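Local coordinates for protein endo-1,3-beta-glucanase, family GH16 (Zobellia galactanivorans, PDB 4BPZ) that probably hydrolyses internal beta-1,3-glucosidic bonds of laminarin as the calcium-binding family GH16 catalytic domain of a marine bacterial laminarinase, at residues A[19-24]-A[57-62]; A[68-73]-A[238-243]; A[160-165]-A[214-219]. The protein carries 1 engineered substitution. All blocks are in the same frame, centred on the assembly; numbering follows the deposited sequence.

Contact 1: residues A[19-24]-A[57-62]; sequences FEYEGK and SFVSDG. With CA (calcium ion), chain E.
V59 lays its two methyls against the aromatic side chains of the 19-24 loop. CG1 stands over one face of the Y21 ring, 4.1 Å from the ring centroid and 20° off the normal, displaced toward the rim. This is a CH-pi contact. CG2 meets the outer part of the same ring, 3.7 Å from Y21 CE1. Y21 CB points away from V59. CG lies between the backbone N and the carbonyl carbon (chi1 57°), and the ring comes back to V59. Y21 OH goes on to D17 and to the backbone N of D26. An alanine in place of Y21 would probably open a gap beside the V59 methyls and leave D17 without its phenol partner. F19 adds its CB, 3.8 Å from V59 CG1, and its side chain crosses that of V59 at about a right angle. F19 and V59 both also touch L64 on strand 63-75. The segments form a single antiparallel bridge at the edge strand 57-60 of the GH16 beta-sandwich. At this hydrogen-bonded pair, G23 N donates to V59 O and V59 N donates to G23 O. The backbone angles of G23 would jam a CB against the preceding carbonyl. Past the bridge, one water takes over. It donates to F19 O and Y21 O and accepts from G62 N. At the far end a calcium ion joins both segments: E20 OE2 binds it at 2.5 Å and G62 O at 2.3 Å. A water, E18 O and D250 OD1 also bind the metal. E20 OE2 and G62 O, both acceptors, sit 3.3 Å apart because both bind the same cation.

Contact 2: residues A[68-73]-A[238-243]; sequences AIKEKY and IPENFT
K70 N donates to T243 O at 2.9 Å in a nearly straight bond (169° at the hydrogen), which fastens the strand backbone to the end of the 238-243 loop. The same T243 O receives a water that also donates to K70 O. I69 CA makes a CA-H...O contact with T243 O as well. The K70 side chain does most of the rest. It runs out fully extended, with CG anti to the backbone N (chi1 -176°). K70 CB and CD are each 3.4 Å from F242 O, so the aliphatic chain runs past this carbonyl. NZ then reaches E240 O at 3.0 Å, tilted 16° from the carbonyl plane. Two waters accept from the ammonium too. One passes the link on to P239 O, the other to E240 OE2. The carboxylate itself, at OE2, is 4.4 Å from NZ, too far for a salt bridge, so the charges meet through water. The carbonyls that the lysine reaches belong to a type I beta turn from P239 to F242, closed by F242 N donating to P239 O. This turn lies between the short helix 232-235 and strand 244-255 of the GH16 beta-sandwich. Strand 244-255 pairs with strand 63-75, and A68 bonds through its backbone to D245, just beyond the turn. F242 fills the inner side of the contact. Its ring presents an edge to the strand, with A68 O near the ring plane and 3.9 Å from CE2. K70 N and I69 C also lie at that edge. F242 CD2 is 4.1 Å from K70 CB. M230 of strand 222-230 packs against both F242 and A68.

Contact 3: residues A[160-165]-A[214-219]; sequences FHWSDL and QNTPYN. With GLC (alpha-D-glucopyranose), chain C.
W162 starts with CB against the 214-219 loop, 3.6 Å from Y218 OH and 3.7 Å from P217 CG. CG lies between the backbone N and the carbonyl carbon (chi1 76°) and meets Y218 CE2 and P217 CD. CD1 packs on P217 CD at 3.6 Å. Across the indole, CD2 and CE3 approach Y218 OH. The Y218 edge points at the indole face in an edge-to-face pair, with planes 65° apart. On the ring's N-H side, W162 NE1 donates to D164 OD1 at 2.9 Å. Y218 OH lies at the edge of the F160 ring, in its plane, and is hydrogen-bonded to the backbone O of S142, the engineered residue. Beyond the strand, L165 N donates to N215 O at 2.9 Å, from above the carbonyl plane. This ties the end of strand 155-163 of the GH16 beta-sandwich to the loop before strand 222-230. T216 OG1 accepts from Y218 N in an ST turn that shapes the loop itself. H161 points the other way, into the glycan pocket, where GLC O2 sits over its ring centre. The D164 and S142 bonds satisfy polar atoms of two buried rings and probably fix how both are turned.

How the contacts relate
From the N terminus, the chain leaves strand 13-17, and contact 1 closes the first loop when strand 57-60 returns to residues 19-24. Contact 2 opens soon after, on the neighbouring strand 63-75. It closes only near the C terminus, at 238-243, and so spans most of the GH16 domain. Contact 3 opens and closes within that long span, joining strand 155-163 to the loop before strand 222-230. No two contacts cross. Contacts 1 and 2 have centres 24 Å apart. Contact 3 lies on the opposite side of the chain's centre from both, with its centre about 35 Å from contact 1 and 37 Å from contact 2.

Contact 1: residues A[19-24]-A[57-62]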
loop_
_atom_site.group_PDB
_atom_site.type_symbol
_atom_site.label_atom_id
_atom_site.label_comp_id
_atom_site.label_asym_id
_atom_site.label_seq_id
_atom_site.Cartn_x
_atom_site.Cartn_y
_atom_site.Cartn_z
ATOM N N PHE A 19 -14.080 -8.907 -3.197
ATOM C CA PHE A 19 -14.003 -8.581 -4.615
ATOM C C PHE A 19 -14.847 -9.554 -5.486
ATOM O O PHE A 19 -14.388 -9.842 -6.629
ATOM C CB PHE A 19 -12.534 -8.482 -5.075
ATOM C CG PHE A 19 -11.831 -7.346 -4.416
ATOM C CD1 PHE A 19 -12.261 -6.031 -4.581
ATOM C CD2 PHE A 19 -10.777 -7.618 -3.557
ATOM C CE1 PHE A 19 -11.609 -4.974 -3.932
ATOM C CE2 PHE A 19 -10.139 -6.569 -2.865
ATOM C CZ PHE A 19 -10.543 -5.251 -3.061
ATOM N N GLU A 20 -15.986 -10.030 -5.028
ATOM C CA GLU A 20 -16.767 -10.982 -5.793
ATOM C C GLU A 20 -17.745 -10.272 -6.717
ATOM O O GLU A 20 -18.512 -11.003 -7.446
ATOM C CB GLU A 20 -17.383 -12.009 -4.794
ATOM C CG GLU A 20 -16.315 -12.942 -4.106
ATOM C CD GLU A 20 -15.288 -13.751 -5.008
ATOM O OE1 GLU A 20 -15.874 -14.253 -6.034
ATOM O OE2 GLU A 20 -13.956 -13.925 -4.708
ATOM N N TYR A 21 -17.792 -8.957 -6.798
ATOM C CA TYR A 21 -18.599 -8.201 -7.686
ATOM C C TYR A 21 -17.852 -7.767 -8.997
ATOM O O TYR A 21 -16.686 -8.145 -9.152
ATOM C CB TYR A 21 -19.140 -7.010 -6.931
ATOM C CG TYR A 21 -18.000 -6.164 -6.331
ATOM C CD1 TYR A 21 -17.418 -5.069 -7.003
ATOM C CD2 TYR A 21 -17.569 -6.381 -5.036
ATOM C CE1 TYR A 21 -16.393 -4.279 -6.420
ATOM C CE2 TYR A 21 -16.491 -5.643 -4.441
ATOM C CZ TYR A 21 -15.961 -4.639 -5.120
ATOM O OH TYR A 21 -14.900 -3.832 -4.589
ATOM N N GLU A 22 -18.494 -6.999 -9.895
ATOM C CA GLU A 22 -17.924 -6.528 -11.169
ATOM C C GLU A 22 -17.936 -5.007 -11.340
ATOM O O GLU A 22 -19.051 -4.380 -11.139
ATOM C CB GLU A 22 -18.727 -7.113 -12.315
ATOM C CG GLU A 22 -17.945 -6.977 -13.644
ATOM C CD GLU A 22 -18.642 -7.745 -14.793
ATOM O OE1 GLU A 22 -18.568 -8.982 -14.929
ATOM O OE2 GLU A 22 -19.218 -7.080 -15.565
ATOM N N GLY A 23 -16.848 -4.355 -11.735
ATOM C CA GLY A 23 -16.867 -2.939 -11.981
ATOM C C GLY A 23 -15.927 -2.230 -11.081
ATOM O O GLY A 23 -14.780 -2.760 -10.878
ATOM N N LYS A 24 -16.242 -0.971 -10.689
ATOM C CA LYS A 24 -15.362 -0.121 -9.949
ATOM C C LYS A 24 -15.200 -0.786 -8.558
ATOM O O LYS A 24 -16.119 -1.323 -7.912
ATOM C CB LYS A 24 -15.958 1.274 -9.775
ATOM C CG LYS A 24 -16.272 2.042 -11.071
ATOM C CD LYS A 24 -16.823 3.467 -10.734
ATOM C CE LYS A 24 -18.040 3.573 -9.751
ATOM N NZ LYS A 24 -17.894 3.555 -8.236
ATOM N N SER A 57 -7.847 0.345 -12.614
ATOM C CA SER A 57 -8.326 -0.532 -11.586
ATOM C C SER A 57 -9.661 -1.012 -11.966
ATOM O O SER A 57 -10.490 -0.294 -12.572
ATOM C CB SER A 57 -8.319 0.090 -10.195
ATOM O OG SER A 57 -9.185 1.222 -10.187
ATOM N N PHE A 58 -9.954 -2.259 -11.578
ATOM C CA PHE A 58 -11.246 -2.887 -11.963
ATOM C C PHE A 58 -11.377 -4.173 -11.154
ATOM O O PHE A 58 -10.334 -4.802 -10.747
ATOM C CB PHE A 58 -11.340 -3.173 -13.502
ATOM C CG PHE A 58 -10.177 -3.958 -14.015
ATOM C CD1 PHE A 58 -8.948 -3.370 -14.299
ATOM C CD2 PHE A 58 -10.288 -5.330 -14.277
ATOM C CE1 PHE A 58 -7.885 -4.096 -14.820
ATOM C CE2 PHE A 58 -9.255 -6.038 -14.874
ATOM C CZ PHE A 58 -8.014 -5.418 -15.108
ATOM N N VAL A 59 -12.606 -4.621 -10.986
ATOM C CA VAL A 59 -12.863 -5.821 -10.229
ATOM C C VAL A 59 -13.602 -6.767 -11.169
ATOM O O VAL A 59 -14.586 -6.395 -11.853
ATOM C CB VAL A 59 -13.742 -5.554 -8.994
ATOM C CG1 VAL A 59 -13.978 -6.780 -8.139
ATOM C CG2 VAL A 59 -13.060 -4.451 -8.123
ATOM N N SER A 60 -13.119 -8.000 -11.234
ATOM C CA SER A 60 -13.756 -8.978 -12.129
ATOM C C SER A 60 -13.298 -10.324 -11.707
ATOM O O SER A 60 -12.191 -10.511 -11.132
ATOM C CB SER A 60 -13.328 -8.798 -13.588
ATOM O OG SER A 60 -11.910 -8.877 -13.773
ATOM N N ASP A 61 -14.131 -11.335 -11.952
ATOM C CA ASP A 61 -13.700 -12.705 -11.752
ATOM C C ASP A 61 -13.183 -13.015 -10.301
ATOM O O ASP A 61 -12.213 -13.807 -10.171
ATOM C CB ASP A 61 -12.664 -13.054 -12.874
ATOM C CG ASP A 61 -12.284 -14.528 -12.991
ATOM O OD1 ASP A 61 -13.152 -15.413 -12.747
ATOM O OD2 ASP A 61 -11.115 -14.785 -13.489
ATOM N N GLY A 62 -13.723 -12.339 -9.307
ATOM C CA GLY A 62 -13.366 -12.529 -7.912
ATOM C C GLY A 62 -12.129 -11.823 -7.411
ATOM O O GLY A 62 -11.777 -11.975 -6.237
HETATM CA CA CA E . -11.887 -12.725 -4.108
HETATM O O HOH W 1 -15.190 -10.247 -9.166
HETATM O O HOH W 2 -12.228 -13.837 -2.015
#

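Contact 2: residues A[68-73]-A[238-243]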
loop_
_atom_site.group_PDB
_atom_site.type_symbol
_atom_site.label_atom_id
_atom_site.label_comp_id
_atom_site.label_asym_id
_atom_site.label_seq_id
_atom_site.Cartn_x
_atom_site.Cartn_y
_atom_site.Cartn_z
ATOM N N ALA A 68 -0.889 -0.830 -14.002
ATOM C CA ALA A 68 -0.008 0.265 -14.399
ATOM C C ALA A 68 0.202 0.178 -15.910
ATOM O O ALA A 68 0.385 -0.931 -16.443
ATOM C CB ALA A 68 1.306 0.137 -13.695
ATOM N N ILE A 69 0.250 1.309 -16.579
ATOM C CA ILE A 69 0.274 1.362 -18.063
ATOM C C ILE A 69 1.217 2.440 -18.488
ATOM O O ILE A 69 1.247 3.539 -17.938
ATOM C CB ILE A 69 -1.103 1.683 -18.640
ATOM C CG1 ILE A 69 -2.212 0.804 -18.093
ATOM C CG2 ILE A 69 -1.076 1.607 -20.154
ATOM C CD1 ILE A 69 -3.603 1.197 -18.513
ATOM N N LYS A 70 2.044 2.150 -19.520
ATOM C CA LYS A 70 2.803 3.230 -20.189
ATOM C C LYS A 70 1.818 3.963 -21.072
ATOM O O LYS A 70 1.275 3.411 -22.082
ATOM C CB LYS A 70 3.951 2.627 -21.019
ATOM C CG LYS A 70 4.823 3.723 -21.653
ATOM C CD LYS A 70 6.044 3.123 -22.283
ATOM C CE LYS A 70 6.990 4.238 -22.720
ATOM N NZ LYS A 70 8.228 3.601 -23.266
ATOM N N GLU A 71 1.556 5.217 -20.741
ATOM C CA GLU A 71 0.448 5.999 -21.311
ATOM C C GLU A 71 0.728 7.426 -20.934
ATOM O O GLU A 71 0.904 7.756 -19.738
ATOM C CB GLU A 71 -0.910 5.532 -20.588
ATOM C CG GLU A 71 -2.053 6.407 -20.942
ATOM C CD GLU A 71 -3.329 6.110 -20.211
ATOM O OE1 GLU A 71 -3.396 5.209 -19.329
ATOM O OE2 GLU A 71 -4.346 6.781 -20.574
ATOM N N LYS A 72 0.721 8.343 -21.901
ATOM C CA LYS A 72 0.849 9.785 -21.573
ATOM C C LYS A 72 -0.474 10.220 -20.897
ATOM O O LYS A 72 -1.554 9.976 -21.452
ATOM C CB LYS A 72 1.110 10.657 -22.827
ATOM C CG LYS A 72 2.465 10.333 -23.452
ATOM C CD LYS A 72 3.596 11.047 -22.728
ATOM C CE LYS A 72 4.843 10.925 -23.605
ATOM N NZ LYS A 72 6.130 11.374 -23.015
ATOM N N TYR A 73 -0.366 10.933 -19.799
ATOM C CA TYR A 73 -1.548 11.380 -19.114
ATOM C C TYR A 73 -1.277 12.641 -18.432
ATOM O O TYR A 73 -0.213 12.824 -17.815
ATOM C CB TYR A 73 -1.961 10.307 -18.072
ATOM C CG TYR A 73 -3.274 10.570 -17.336
ATOM C CD1 TYR A 73 -4.454 10.139 -17.895
ATOM C CD2 TYR A 73 -3.356 11.285 -16.174
ATOM C CE1 TYR A 73 -5.712 10.398 -17.325
ATOM C CE2 TYR A 73 -4.561 11.576 -15.577
ATOM C CZ TYR A 73 -5.730 11.125 -16.151
ATOM O OH TYR A 73 -6.929 11.434 -15.517
ATOM N N ILE A 238 12.746 1.606 -15.907
ATOM C CA ILE A 238 11.612 0.906 -16.528
ATOM C C ILE A 238 12.031 0.591 -17.954
ATOM O O ILE A 238 12.492 1.470 -18.701
ATOM C CB ILE A 238 10.368 1.800 -16.553
ATOM C CG1 ILE A 238 10.006 2.346 -15.151
ATOM C CG2 ILE A 238 9.195 1.078 -17.244
ATOM C CD1 ILE A 238 9.020 3.503 -15.185
ATOM N N PRO A 239 11.928 -0.691 -18.400
ATOM C CA PRO A 239 12.286 -1.020 -19.803
ATOM C C PRO A 239 11.503 -0.205 -20.784
ATOM O O PRO A 239 10.333 0.107 -20.598
ATOM C CB PRO A 239 11.937 -2.498 -19.914
ATOM C CG PRO A 239 12.053 -3.024 -18.544
ATOM C CD PRO A 239 11.500 -1.879 -17.633
ATOM N N GLU A 240 12.215 0.176 -21.860
ATOM C CA GLU A 240 11.573 0.945 -22.907
ATOM C C GLU A 240 10.327 0.224 -23.492
ATOM O O GLU A 240 9.362 0.892 -23.859
ATOM C CB GLU A 240 12.564 1.184 -24.044
ATOM C CG GLU A 240 11.918 1.974 -25.192
ATOM C CD GLU A 240 10.936 1.157 -26.181
ATOM O OE1 GLU A 240 11.046 -0.139 -26.361
ATOM O OE2 GLU A 240 10.001 1.824 -26.819
ATOM N N ASN A 241 10.330 -1.089 -23.455
ATOM C CA ASN A 241 9.250 -1.866 -23.992
ATOM C C ASN A 241 8.075 -2.051 -23.077
ATOM O O ASN A 241 7.137 -2.822 -23.405
ATOM C CB ASN A 241 9.772 -3.209 -24.583
ATOM C CG ASN A 241 10.116 -4.325 -23.473
ATOM O OD1 ASN A 241 10.263 -4.054 -22.248
ATOM N ND2 ASN A 241 10.216 -5.619 -23.926
ATOM N N PHE A 242 8.081 -1.479 -21.863
ATOM C CA PHE A 242 6.992 -1.720 -20.912
ATOM C C PHE A 242 5.691 -1.314 -21.537
ATOM O O PHE A 242 5.508 -0.237 -22.091
ATOM C CB PHE A 242 7.275 -0.880 -19.677
ATOM C CG PHE A 242 6.218 -1.116 -18.578
ATOM C CD1 PHE A 242 6.369 -2.121 -17.707
ATOM C CD2 PHE A 242 5.069 -0.368 -18.499
ATOM C CE1 PHE A 242 5.412 -2.400 -16.684
ATOM C CE2 PHE A 242 4.138 -0.608 -17.483
ATOM C CZ PHE A 242 4.274 -1.618 -16.617
ATOM N N THR A 243 4.715 -2.205 -21.392
ATOM C CA THR A 243 3.351 -1.942 -21.841
ATOM C C THR A 243 2.417 -1.699 -20.653
ATOM O O THR A 243 1.965 -0.577 -20.426
ATOM C CB THR A 243 2.800 -3.103 -22.688
ATOM O OG1 THR A 243 3.042 -4.346 -22.015
ATOM C CG2 THR A 243 3.470 -3.132 -24.052
HETATM O O HOH W 3 9.090 2.556 -20.798
HETATM O O HOH W 4 1.223 0.826 -23.061
HETATM O O HOH W 5 7.289 2.165 -25.699
#

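Contact 3: residues A[160-165]-A[214-219]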
loop_
_atom_site.group_PDB
_atom_site.type_symbol
_atom_site.label_atom_id
_atom_site.label_comp_id
_atom_site.label_asym_id
_atom_site.label_seq_id
_atom_site.Cartn_x
_atom_site.Cartn_y
_atom_site.Cartn_z
ATOM N N PHE A 160 8.968 -0.131 8.324
ATOM C CA PHE A 160 8.292 0.851 9.138
ATOM C C PHE A 160 8.938 2.196 8.974
ATOM O O PHE A 160 10.185 2.265 8.939
ATOM C CB PHE A 160 8.356 0.388 10.633
ATOM C CG PHE A 160 7.679 -0.907 10.901
ATOM C CD1 PHE A 160 8.279 -2.146 10.699
ATOM C CD2 PHE A 160 6.312 -0.901 11.344
ATOM C CE1 PHE A 160 7.587 -3.333 10.926
ATOM C CE2 PHE A 160 5.663 -2.072 11.583
ATOM C CZ PHE A 160 6.265 -3.302 11.375
ATOM N N HIS A 161 8.133 3.220 8.927
ATOM C CA HIS A 161 8.628 4.616 8.802
ATOM C C HIS A 161 7.891 5.463 9.799
ATOM O O HIS A 161 6.629 5.482 9.770
ATOM C CB HIS A 161 8.398 5.181 7.409
ATOM C CG HIS A 161 8.984 4.404 6.278
ATOM N ND1 HIS A 161 8.467 3.244 5.724
ATOM C CD2 HIS A 161 10.196 4.577 5.681
ATOM C CE1 HIS A 161 9.302 2.817 4.757
ATOM N NE2 HIS A 161 10.318 3.619 4.728
ATOM N N TRP A 162 8.602 6.174 10.679
ATOM C CA TRP A 162 7.925 6.962 11.682
ATOM C C TRP A 162 8.876 7.931 12.281
ATOM O O TRP A 162 10.106 7.852 12.091
ATOM C CB TRP A 162 7.295 6.123 12.772
ATOM C CG TRP A 162 8.219 5.567 13.788
ATOM C CD1 TRP A 162 8.392 6.085 15.099
ATOM C CD2 TRP A 162 9.095 4.410 13.692
ATOM N NE1 TRP A 162 9.241 5.281 15.773
ATOM C CE2 TRP A 162 9.687 4.227 15.008
ATOM C CE3 TRP A 162 9.394 3.523 12.680
ATOM C CZ2 TRP A 162 10.658 3.263 15.267
ATOM C CZ3 TRP A 162 10.334 2.519 12.907
ATOM C CH2 TRP A 162 11.010 2.437 14.213
ATOM N N SER A 163 8.375 8.943 12.951
ATOM C CA SER A 163 9.190 9.713 13.895
ATOM C C SER A 163 8.611 9.524 15.275
ATOM O O SER A 163 7.395 9.355 15.426
ATOM C CB SER A 163 9.341 11.185 13.524
ATOM O OG SER A 163 8.114 11.825 13.322
ATOM N N ASP A 164 9.488 9.412 16.263
ATOM C CA ASP A 164 9.073 9.271 17.651
ATOM C C ASP A 164 8.186 10.460 18.055
ATOM O O ASP A 164 8.424 11.585 17.593
ATOM C CB ASP A 164 10.285 9.097 18.537
ATOM C CG ASP A 164 10.498 7.630 18.892
ATOM O OD1 ASP A 164 10.156 6.576 18.175
ATOM O OD2 ASP A 164 11.000 7.590 19.975
ATOM N N LEU A 165 7.192 10.266 18.880
ATOM C CA LEU A 165 6.313 11.383 19.263
ATOM C C LEU A 165 7.041 12.455 20.001
ATOM O O LEU A 165 6.652 13.610 19.970
ATOM C CB LEU A 165 5.156 10.860 20.137
ATOM C CG LEU A 165 3.874 10.644 19.330
ATOM C CD1 LEU A 165 4.464 9.700 18.356
ATOM C CD2 LEU A 165 2.701 10.030 20.054
ATOM N N GLN A 214 4.203 3.713 23.380
ATOM C CA GLN A 214 3.472 5.014 23.286
ATOM C C GLN A 214 4.279 6.131 22.645
ATOM O O GLN A 214 3.703 7.146 22.303
ATOM C CB GLN A 214 2.923 5.398 24.656
ATOM C CG GLN A 214 1.663 4.556 24.968
ATOM C CD GLN A 214 0.429 5.015 24.112
ATOM O OE1 GLN A 214 0.333 6.168 23.699
ATOM N NE2 GLN A 214 -0.421 4.098 23.746
ATOM N N ASN A 215 5.591 5.989 22.523
ATOM C CA ASN A 215 6.360 6.987 21.844
ATOM C C ASN A 215 6.325 6.803 20.333
ATOM O O ASN A 215 7.041 7.528 19.663
ATOM C CB ASN A 215 7.803 6.940 22.351
ATOM C CG ASN A 215 8.504 8.290 22.297
ATOM O OD1 ASN A 215 9.712 8.325 22.224
ATOM N ND2 ASN A 215 7.760 9.385 22.274
ATOM N N THR A 216 5.551 5.837 19.779
ATOM C CA THR A 216 5.444 5.637 18.315
ATOM C C THR A 216 4.035 6.108 17.854
ATOM O O THR A 216 3.154 6.107 18.651
ATOM C CB THR A 216 5.336 4.065 17.928
ATOM O OG1 THR A 216 4.010 3.519 18.190
ATOM C CG2 THR A 216 6.310 3.246 18.461
ATOM N N PRO A 217 3.828 6.410 16.586
ATOM C CA PRO A 217 2.482 6.714 16.073
ATOM C C PRO A 217 1.654 5.483 15.726
ATOM O O PRO A 217 0.614 5.596 14.873
ATOM C CB PRO A 217 2.782 7.595 14.861
ATOM C CG PRO A 217 4.161 7.125 14.427
ATOM C CD PRO A 217 4.919 6.722 15.635
ATOM N N TYR A 218 1.843 4.397 16.407
ATOM C CA TYR A 218 1.193 3.124 16.100
ATOM C C TYR A 218 0.186 2.736 17.174
ATOM O O TYR A 218 -0.041 1.583 17.468
ATOM C CB TYR A 218 2.203 2.006 15.890
ATOM C CG TYR A 218 3.209 2.312 14.773
ATOM C CD1 TYR A 218 2.779 2.432 13.472
ATOM C CD2 TYR A 218 4.554 2.467 15.016
ATOM C CE1 TYR A 218 3.676 2.664 12.436
ATOM C CE2 TYR A 218 5.439 2.707 14.002
ATOM C CZ TYR A 218 5.043 2.802 12.718
ATOM O OH TYR A 218 5.948 2.972 11.688
ATOM N N ASN A 219 -0.470 3.765 17.784
ATOM C CA ASN A 219 -1.522 3.535 18.817
ATOM C C ASN A 219 -2.738 4.364 18.527
ATOM O O ASN A 219 -3.575 4.603 19.424
ATOM C CB ASN A 219 -0.971 3.794 20.233
ATOM C CG ASN A 219 0.176 2.822 20.507
ATOM O OD1 ASN A 219 0.009 1.622 20.727
ATOM N ND2 ASN A 219 1.363 3.397 20.385
HETATM C C1 GLC C . 6.839 3.289 2.102
HETATM C C2 GLC C . 7.469 4.674 1.733
HETATM C C3 GLC C . 6.413 5.442 0.925
HETATM C C4 GLC C . 5.977 4.665 -0.238
HETATM C C5 GLC C . 5.280 3.461 0.347
HETATM C C6 GLC C . 4.724 2.509 -0.688
HETATM O O1 GLC C . 5.915 3.364 3.166
HETATM O O2 GLC C . 7.814 5.301 2.943
HETATM O O3 GLC C . 7.000 6.739 0.486
HETATM O O4 GLC C . 5.090 5.452 -1.057
HETATM O O5 GLC C . 6.259 2.708 1.099
HETATM O O6 GLC C . 5.740 1.996 -1.542
#